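Local structure of probable endonuclease 4 (Thermotoga maritima, 4HNO) at residues 190-195 with 199-204; 248-253 with 279-284. The protein probably cleaves DNA at abasic sites as a metal-dependent AP endonuclease, leaving a 3'-hydroxyl and a 5'-terminal sugar phosphate for base excision repair. All blocks are in the same frame, centred on the assembly; numbering follows the deposited sequence. Where two conformers were deposited one is given.

Contact 1: 190-195 with 199-204. With EDO (1,2-ethanediol), chain J.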
ATOM      1  N   TYR A 190      -7.161   5.190 -14.377  1.00  8.96           N
ATOM      2  CA  TYR A 190      -8.183   4.389 -13.728  1.00  9.15           C
ATOM      3  C   TYR A 190      -9.204   5.328 -13.113  1.00  9.45           C
ATOM      4  O   TYR A 190      -8.984   5.906 -12.038  1.00  9.98           O
ATOM      5  CB  TYR A 190      -7.588   3.451 -12.685  1.00  9.30           C
ATOM      6  CG  TYR A 190      -6.757   2.335 -13.271  1.00  9.39           C
ATOM      7  CD1 TYR A 190      -5.371   2.401 -13.302  1.00  9.53           C
ATOM      8  CD2 TYR A 190      -7.357   1.204 -13.780  1.00 10.37           C
ATOM      9  CE1 TYR A 190      -4.618   1.353 -13.820  1.00 10.15           C
ATOM     10  CE2 TYR A 190      -6.623   0.161 -14.292  1.00 10.57           C
ATOM     11  CZ  TYR A 190      -5.249   0.234 -14.308  1.00 10.14           C
ATOM     12  OH  TYR A 190      -4.496  -0.794 -14.827  1.00 11.01           O
ATOM     13  N   ASP A 191     -10.306   5.511 -13.834  1.00 10.41           N
ATOM     14  CA  ASP A 191     -11.288   6.532 -13.494  1.00 10.97           C
ATOM     15  C   ASP A 191     -12.348   5.972 -12.566  1.00 11.33           C
ATOM     16  O   ASP A 191     -13.407   5.518 -12.989  1.00 12.68           O
ATOM     17  CB  ASP A 191     -11.927   7.084 -14.755  1.00 11.65           C
ATOM     18  CG  ASP A 191     -12.852   8.239 -14.484  1.00 12.19           C
ATOM     19  OD1 ASP A 191     -12.936   8.644 -13.305  1.00 12.80           O
ATOM     20  OD2 ASP A 191     -13.481   8.731 -15.445  1.00 14.96           O
ATOM     21  N   ILE A 192     -12.067   6.030 -11.273  1.00 11.33           N
ATOM     22  CA  ILE A 192     -12.984   5.535 -10.258  1.00 11.90           C
ATOM     23  C   ILE A 192     -14.119   6.517  -9.949  1.00 12.51           C
ATOM     24  O   ILE A 192     -14.922   6.264  -9.052  1.00 13.54           O
ATOM     25  CB  ILE A 192     -12.247   5.154  -8.940  1.00 12.16           C
ATOM     26  CG1 ILE A 192     -11.524   6.361  -8.314  1.00 12.04           C
ATOM     27  CG2 ILE A 192     -11.317   3.978  -9.178  1.00 11.80           C
ATOM     28  CD1 ILE A 192     -11.060   6.095  -6.899  1.00 12.62           C
ATOM     29  N   THR A 193     -14.188   7.625 -10.685  1.00 13.21           N
ATOM     30  CA  THR A 193     -15.239   8.614 -10.459  1.00 14.25           C
ATOM     31  C   THR A 193     -16.521   8.267 -11.189  1.00 14.77           C
ATOM     32  O   THR A 193     -17.545   8.926 -10.976  1.00 16.23           O
ATOM     33  CB  THR A 193     -14.832  10.059 -10.863  1.00 13.77           C
ATOM     34  OG1 THR A 193     -14.805  10.211 -12.293  1.00 15.20           O
ATOM     35  CG2 THR A 193     -13.511  10.443 -10.244  1.00 14.80           C
ATOM     36  N   LYS A 194     -16.476   7.253 -12.040  1.00 14.70           N
ATOM     37  CA  LYS A 194     -17.643   6.790 -12.768  1.00 15.15           C
ATOM     38  C   LYS A 194     -17.855   5.309 -12.436  1.00 17.82           C
ATOM     39  O   LYS A 194     -16.907   4.539 -12.343  1.00 14.12           O
ATOM     40  CB  LYS A 194     -17.461   6.987 -14.287  1.00 17.47           C
ATOM     41  CG  LYS A 194     -17.337   8.456 -14.705  1.00 21.77           C
ATOM     42  CD  LYS A 194     -17.390   8.653 -16.219  1.00 29.58           C
ATOM     43  CE  LYS A 194     -18.819   8.876 -16.728  1.00 32.23           C
ATOM     44  NZ  LYS A 194     -18.899   8.988 -18.224  1.00 27.31           N
ATOM     45  N   LYS A 195     -19.107   4.901 -12.272  0.63 31.22           N
ATOM     46  CA  LYS A 195     -19.360   3.524 -11.877  0.63 35.01           C
ATOM     47  C   LYS A 195     -18.797   2.539 -12.910  0.63 28.17           C
ATOM     48  O   LYS A 195     -18.299   1.473 -12.531  0.63 15.67           O
ATOM     49  CB  LYS A 195     -20.850   3.269 -11.604  0.63 38.29           C
ATOM     50  CG  LYS A 195     -21.761   3.451 -12.794  0.63 39.54           C
ATOM     51  CD  LYS A 195     -23.202   3.105 -12.433  0.63 39.88           C
ATOM     52  CE  LYS A 195     -24.151   3.448 -13.565  0.63 39.99           C
ATOM     53  NZ  LYS A 195     -23.825   2.702 -14.808  0.63 39.81           N
ATOM     54  N   GLU A 199     -16.280  -0.572 -12.157  1.00 12.79           N
ATOM     55  CA  GLU A 199     -16.578  -1.906 -12.639  1.00 13.60           C
ATOM     56  C   GLU A 199     -15.412  -2.444 -13.462  1.00 13.01           C
ATOM     57  O   GLU A 199     -15.014  -3.595 -13.309  1.00 13.57           O
ATOM     58  CB  GLU A 199     -17.873  -1.898 -13.447  1.00 16.10           C
ATOM     59  CG  GLU A 199     -19.103  -1.667 -12.585  1.00 21.92           C
ATOM     60  CD  GLU A 199     -20.360  -1.338 -13.367  1.00 29.49           C
ATOM     61  OE1 GLU A 199     -20.274  -1.017 -14.575  1.00 29.92           O
ATOM     62  OE2 GLU A 199     -21.446  -1.394 -12.752  1.00 31.40           O
ATOM     63  N   ALA A 200     -14.854  -1.602 -14.332  1.00 12.58           N
ATOM     64  CA  ALA A 200     -13.723  -2.013 -15.159  1.00 13.21           C
ATOM     65  C   ALA A 200     -12.504  -2.347 -14.315  1.00 11.50           C
ATOM     66  O   ALA A 200     -11.801  -3.321 -14.585  1.00 12.31           O
ATOM     67  CB  ALA A 200     -13.384  -0.941 -16.194  1.00 14.06           C
ATOM     68  N   LEU A 201     -12.260  -1.541 -13.289  1.00 11.37           N
ATOM     69  CA  LEU A 201     -11.145  -1.787 -12.376  1.00 10.36           C
ATOM     70  C   LEU A 201     -11.323  -3.143 -11.690  1.00 10.37           C
ATOM     71  O   LEU A 201     -10.391  -3.953 -11.623  1.00 10.30           O
ATOM     72  CB  LEU A 201     -11.069  -0.653 -11.360  1.00 10.25           C
ATOM     73  CG  LEU A 201     -10.065  -0.852 -10.224  1.00  9.87           C
ATOM     74  CD1 LEU A 201      -8.655  -0.978 -10.750  1.00 11.83           C
ATOM     75  CD2 LEU A 201     -10.196   0.265  -9.236  1.00 11.39           C
ATOM     76  N   LEU A 202     -12.510  -3.384 -11.149  1.00 10.84           N
ATOM     77  CA  LEU A 202     -12.769  -4.640 -10.461  1.00 11.51           C
ATOM     78  C   LEU A 202     -12.662  -5.832 -11.401  1.00 11.56           C
ATOM     79  O   LEU A 202     -12.113  -6.868 -11.035  1.00 11.71           O
ATOM     80  CB  LEU A 202     -14.142  -4.607  -9.775  1.00 12.48           C
ATOM     81  CG  LEU A 202     -14.232  -3.664  -8.576  1.00 13.15           C
ATOM     82  CD1 LEU A 202     -15.674  -3.480  -8.145  1.00 15.91           C
ATOM     83  CD2 LEU A 202     -13.399  -4.179  -7.422  1.00 14.68           C
ATOM     84  N   ASN A 203     -13.177  -5.688 -12.617  1.00 12.37           N
ATOM     85  CA  ASN A 203     -13.046  -6.755 -13.593  1.00 12.90           C
ATOM     86  C   ASN A 203     -11.579  -7.040 -13.902  1.00 12.44           C
ATOM     87  O   ASN A 203     -11.175  -8.190 -14.057  1.00 12.35           O
ATOM     88  CB  ASN A 203     -13.804  -6.402 -14.863  1.00 16.69           C
ATOM     89  CG  ASN A 203     -15.296  -6.446 -14.669  1.00 21.04           C
ATOM     90  OD1 ASN A 203     -15.802  -7.102 -13.756  1.00 24.06           O
ATOM     91  ND2 ASN A 203     -16.017  -5.745 -15.520  1.00 24.23           N
ATOM     92  N   GLU A 204     -10.792  -5.984 -14.010  1.00 11.80           N
ATOM     93  CA  GLU A 204      -9.377  -6.126 -14.284  1.00 11.92           C
ATOM     94  C   GLU A 204      -8.643  -6.847 -13.123  1.00 10.67           C
ATOM     95  O   GLU A 204      -7.852  -7.765 -13.341  1.00 11.52           O
ATOM     96  CB  GLU A 204      -8.823  -4.734 -14.576  1.00 12.94           C
ATOM     97  CG  GLU A 204      -7.414  -4.709 -15.065  1.00 13.83           C
ATOM     98  CD  GLU A 204      -6.987  -3.324 -15.571  1.00 12.30           C
ATOM     99  OE1 GLU A 204      -7.744  -2.576 -16.226  1.00 15.03           O
ATOM    100  OE2 GLU A 204      -5.847  -3.004 -15.281  1.00 12.36           O
TER
HETATM  101  C1  EDO J 309     -12.767  12.111 -14.455  0.87 18.38           C
HETATM  102  O1  EDO J 309     -13.566  12.624 -13.378  0.87 18.25           O
HETATM  103  C2  EDO J 309     -13.595  12.041 -15.735  0.87 18.54           C
HETATM  104  O2  EDO J 309     -14.683  11.107 -15.588  0.87 17.54           O
HETATM  105  O   HOH W   1     -22.554   0.340 -15.139  0.96 44.03           O

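Contact 2: 248-253 with 279-284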
ATOM      1  N   VAL A 248     -18.939   7.185  -5.556  1.00 12.86           N
ATOM      2  CA  VAL A 248     -19.073   6.099  -6.515  1.00 12.99           C
ATOM      3  C   VAL A 248     -18.202   4.902  -6.105  1.00 12.60           C
ATOM      4  O   VAL A 248     -18.665   3.770  -6.017  1.00 13.74           O
ATOM      5  CB  VAL A 248     -18.707   6.583  -7.932  1.00 13.81           C
ATOM      6  CG1 VAL A 248     -18.639   5.421  -8.900  1.00 15.01           C
ATOM      7  CG2 VAL A 248     -19.717   7.629  -8.410  1.00 16.05           C
ATOM      8  N   PHE A 249     -16.941   5.163  -5.815  1.00 12.09           N
ATOM      9  CA  PHE A 249     -16.004   4.098  -5.437  1.00 11.75           C
ATOM     10  C   PHE A 249     -16.484   3.348  -4.195  1.00 11.91           C
ATOM     11  O   PHE A 249     -16.468   2.124  -4.171  1.00 12.26           O
ATOM     12  CB  PHE A 249     -14.664   4.768  -5.186  1.00 10.94           C
ATOM     13  CG  PHE A 249     -13.508   3.832  -4.939  1.00 10.53           C
ATOM     14  CD1 PHE A 249     -13.068   2.954  -5.915  1.00 11.70           C
ATOM     15  CD2 PHE A 249     -12.773   3.935  -3.769  1.00 10.76           C
ATOM     16  CE1 PHE A 249     -11.946   2.166  -5.717  1.00 11.57           C
ATOM     17  CE2 PHE A 249     -11.650   3.149  -3.576  1.00 11.78           C
ATOM     18  CZ  PHE A 249     -11.242   2.275  -4.557  1.00 10.99           C
ATOM     19  N   PHE A 250     -16.935   4.085  -3.187  1.00 11.77           N
ATOM     20  CA  PHE A 250     -17.344   3.498  -1.923  1.00 12.79           C
ATOM     21  C   PHE A 250     -18.595   2.649  -2.053  1.00 13.71           C
ATOM     22  O   PHE A 250     -18.884   1.834  -1.177  1.00 15.50           O
ATOM     23  CB  PHE A 250     -17.665   4.581  -0.893  1.00 13.30           C
ATOM     24  CG  PHE A 250     -16.497   5.439  -0.463  1.00 12.77           C
ATOM     25  CD1 PHE A 250     -15.183   5.052  -0.630  1.00 13.47           C
ATOM     26  CD2 PHE A 250     -16.762   6.656   0.147  1.00 13.52           C
ATOM     27  CE1 PHE A 250     -14.163   5.875  -0.185  1.00 13.10           C
ATOM     28  CE2 PHE A 250     -15.749   7.471   0.578  1.00 14.30           C
ATOM     29  CZ  PHE A 250     -14.448   7.086   0.415  1.00 14.03           C
ATOM     30  N   SER A 251     -19.368   2.865  -3.110  1.00 13.79           N
ATOM     31  CA  SER A 251     -20.653   2.192  -3.252  1.00 14.86           C
ATOM     32  C   SER A 251     -20.522   0.713  -3.587  1.00 14.94           C
ATOM     33  O   SER A 251     -21.485  -0.032  -3.445  1.00 16.33           O
ATOM     34  CB  SER A 251     -21.519   2.900  -4.299  1.00 15.45           C
ATOM     35  OG  SER A 251     -21.074   2.649  -5.617  1.00 17.15           O
ATOM     36  N   PHE A 252     -19.339   0.279  -4.003  1.00 14.05           N
ATOM     37  CA  PHE A 252     -19.120  -1.115  -4.360  1.00 14.12           C
ATOM     38  C   PHE A 252     -18.756  -1.932  -3.144  1.00 14.56           C
ATOM     39  O   PHE A 252     -17.795  -1.632  -2.439  1.00 14.17           O
ATOM     40  CB  PHE A 252     -18.024  -1.210  -5.419  1.00 14.28           C
ATOM     41  CG  PHE A 252     -18.479  -0.769  -6.773  1.00 14.44           C
ATOM     42  CD1 PHE A 252     -18.568   0.581  -7.075  1.00 14.72           C
ATOM     43  CD2 PHE A 252     -18.854  -1.691  -7.722  1.00 15.41           C
ATOM     44  CE1 PHE A 252     -19.013   0.994  -8.315  1.00 15.70           C
ATOM     45  CE2 PHE A 252     -19.286  -1.280  -8.962  1.00 16.96           C
ATOM     46  CZ  PHE A 252     -19.367   0.064  -9.256  1.00 16.77           C
ATOM     47  N   LYS A 253     -19.513  -2.992  -2.893  1.00 16.12           N
ATOM     48  CA  LYS A 253     -19.228  -3.856  -1.759  1.00 17.97           C
ATOM     49  C   LYS A 253     -17.818  -4.486  -1.853  1.00 15.43           C
ATOM     50  O   LYS A 253     -17.170  -4.685  -0.825  1.00 15.51           O
ATOM     51  CB  LYS A 253     -20.307  -4.927  -1.619  1.00 24.20           C
ATOM     52  CG  LYS A 253     -21.631  -4.385  -1.078  1.00 31.69           C
ATOM     53  CD  LYS A 253     -21.493  -3.905   0.366  1.00 39.99           C
ATOM     54  CE  LYS A 253     -22.834  -3.508   0.959  1.00 44.16           C
ATOM     55  NZ  LYS A 253     -22.666  -2.666   2.177  1.00 42.46           N
ATOM     56  N   PHE A 279     -16.813   9.042   6.204  1.00 15.28           N
ATOM     57  CA  PHE A 279     -18.122   8.708   6.723  1.00 16.15           C
ATOM     58  C   PHE A 279     -19.177   9.750   6.363  1.00 16.76           C
ATOM     59  O   PHE A 279     -20.338   9.393   6.142  1.00 17.73           O
ATOM     60  CB  PHE A 279     -18.038   8.411   8.219  1.00 17.66           C
ATOM     61  CG  PHE A 279     -17.343   7.114   8.507  1.00 18.06           C
ATOM     62  CD1 PHE A 279     -16.102   7.093   9.108  1.00 19.74           C
ATOM     63  CD2 PHE A 279     -17.904   5.916   8.102  1.00 19.88           C
ATOM     64  CE1 PHE A 279     -15.449   5.891   9.342  1.00 19.91           C
ATOM     65  CE2 PHE A 279     -17.257   4.720   8.333  1.00 20.47           C
ATOM     66  CZ  PHE A 279     -16.028   4.712   8.952  1.00 20.56           C
ATOM     67  N   GLU A 280     -18.780  11.018   6.270  1.00 16.99           N
ATOM     68  CA  GLU A 280     -19.711  12.066   5.809  1.00 19.28           C
ATOM     69  C   GLU A 280     -20.155  11.767   4.387  1.00 18.04           C
ATOM     70  O   GLU A 280     -21.326  11.949   4.053  1.00 18.90           O
ATOM     71  CB  GLU A 280     -19.067  13.453   5.791  1.00 23.85           C
ATOM     72  CG  GLU A 280     -18.700  14.089   7.109  1.00 34.76           C
ATOM     73  CD  GLU A 280     -17.948  15.399   6.898  1.00 44.55           C
ATOM     74  OE1 GLU A 280     -18.396  16.203   6.051  1.00 49.38           O
ATOM     75  OE2 GLU A 280     -16.900  15.616   7.548  1.00 44.56           O
ATOM     76  N   ILE A 281     -19.220  11.385   3.527  1.00 16.56           N
ATOM     77  CA  ILE A 281     -19.556  11.067   2.151  1.00 16.62           C
ATOM     78  C   ILE A 281     -20.526   9.890   2.094  1.00 17.07           C
ATOM     79  O   ILE A 281     -21.530   9.944   1.394  1.00 17.98           O
ATOM     80  CB  ILE A 281     -18.279  10.774   1.322  1.00 15.45           C
ATOM     81  CG1 ILE A 281     -17.468  12.061   1.140  1.00 15.27           C
ATOM     82  CG2 ILE A 281     -18.620  10.142  -0.015  1.00 16.07           C
ATOM     83  CD1 ILE A 281     -16.066  11.824   0.634  1.00 15.22           C
ATOM     84  N   ILE A 282     -20.220   8.826   2.825  1.00 17.45           N
ATOM     85  CA  ILE A 282     -21.108   7.669   2.882  1.00 18.31           C
ATOM     86  C   ILE A 282     -22.531   8.067   3.314  1.00 22.84           C
ATOM     87  O   ILE A 282     -23.513   7.599   2.738  1.00 22.69           O
ATOM     88  CB  ILE A 282     -20.511   6.591   3.817  1.00 18.65           C
ATOM     89  CG1 ILE A 282     -19.265   5.978   3.160  1.00 18.45           C
ATOM     90  CG2 ILE A 282     -21.536   5.516   4.149  1.00 20.02           C
ATOM     91  CD1 ILE A 282     -18.440   5.089   4.092  1.00 20.18           C
ATOM     92  N   GLU A 283     -22.623   8.942   4.308  1.00 32.76           N
ATOM     93  CA  GLU A 283     -23.919   9.392   4.811  1.00 35.88           C
ATOM     94  C   GLU A 283     -24.643  10.303   3.809  1.00 32.22           C
ATOM     95  O   GLU A 283     -25.807  10.075   3.479  1.00 28.08           O
ATOM     96  CB  GLU A 283     -23.737  10.105   6.155  0.60 38.67           C
ATOM     97  CG  GLU A 283     -25.032  10.610   6.768  0.55 39.82           C
ATOM     98  CD  GLU A 283     -24.974  10.680   8.281  0.50 40.02           C
ATOM     99  OE1 GLU A 283     -23.856  10.670   8.839  0.47 40.14           O
ATOM    100  OE2 GLU A 283     -26.050  10.735   8.913  0.51 40.07           O
ATOM    101  N   LYS A 284     -23.940  11.322   3.324  1.00 24.27           N
ATOM    102  CA  LYS A 284     -24.510  12.324   2.423  1.00 24.01           C
ATOM    103  C   LYS A 284     -25.029  11.728   1.117  1.00 22.65           C
ATOM    104  O   LYS A 284     -26.068  12.155   0.605  1.00 23.57           O
ATOM    105  CB  LYS A 284     -23.460  13.400   2.108  1.00 25.15           C
ATOM    106  CG  LYS A 284     -23.868  14.340   0.984  1.00 27.61           C
ATOM    107  CD  LYS A 284     -22.893  15.492   0.827  1.00 30.62           C
ATOM    108  CE  LYS A 284     -23.215  16.314  -0.409  1.00 36.98           C
ATOM    109  NZ  LYS A 284     -22.310  17.487  -0.548  1.00 37.96           N
TER

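Contact 1: 190-195 with 199-204
Tyr190 and Glu204 carry the polar side of this contact, in which the loop 190-195 folds back over the helix it leads into. The phenol donates from OH to Glu204 OE2 over 2.6 Å, meeting the carboxylate on its syn side, 19° out of plane. The carboxylate lies at the edge of the ring, its plane turned 54° from that of the phenol. Glu204 reaches it with an extended chain, its CG anti to the backbone N (chi1 -172°). Tyr190 OH also accepts from the backbone N of Leu160, in helix 160-169.

Apolar contacts accompany this bond. One methyl of Leu201, CD1, meets Tyr190 CD2 at 4.0 Å, while the other, CD2, lies 3.9 Å from Ile192 CG2, so the leucine's fork serves both loop residues.

Glu199 N bonds to Lys195 O (2.9 Å), an i to i+4 bond in the opening turn of the helix, just past the N-cap Lys194. In one conformer of Lys195, a water accepts from NZ and donates to Glu199 OE1, joining side chains whose charged atoms stand 5.1 Å apart.

Within the loop, Asp191 OD1 accepts from N and OG1 of Thr193, the former closing an Asx turn. Ethanediol, probably from the crystallisation liquor, bonds to Asp191 OD2 and Thr193 OG1. Both donating and accepting, the Tyr190 hydroxyl is probably restrained in rotation about CZ-OH, and the short bond fits a charged Glu204 carboxylate.

Contact 2: 248-253 with 279-284
Phe250 of helix 242-250 meets Ile281 and Ile282 of helix 268-284. Two residues before it, Val248 O accepts twice from Ser251: from its N at 3.1 Å and from its OG at 2.7 Å, the hydroxyl folding back onto the same carbonyl. Phe249 instead packs against Ile217 and Leu219 of strand 214-222.

Phe250 points toward helix 268-284. Its CG is anti to the carbonyl carbon (chi1 -65°), which brings one flank of the ring against the two isoleucines: CD2 lies 4.0 Å from Ile281 CG2 and equally far from Ile282 CG1, with CE2 also against the Ile281 methyl. Both isoleucines cross the phenylalanine at about a right angle and approach its ring obliquely. In this TIM barrel of the xylose isomerase-like type, the contact joins two helices of the outer layer, separated in sequence by helix 253-256 and strand 260-262. Trp260, at the start of that strand, stacks with Phe250.

Past Ser251, Phe252 is the N-cap of helix 253-256, its side chain turned to Val198 and Leu202 of helix 195-208. Lys253 NZ bonds to Gln256 OE1 and to the backbone O of Glu288, drawing in the chain's C-terminus.

Overall arrangement
Contact 1 closes before contact 2 opens along the chain, yet their centres lie only 15 Å apart and they touch directly. Val248 is the main joint: its CG1 packs 3.4 Å from Lys195 N, and its CG2 lies 3.6 Å from Thr193 O. A second joint is made where Glu199 CG meets Phe252 CE2 at 3.6 Å. Through these joints and contact 2 itself, helices 195-208, 242-250 and 268-284 of the barrel's outer layer are connected. Neither contact supplies a metal ligand. The side chain of Ile192 in contact 1 is about 12 Å from a bound zinc ion, and that of Phe250 in contact 2 about 11 Å from the side chain of the metal ligand His218.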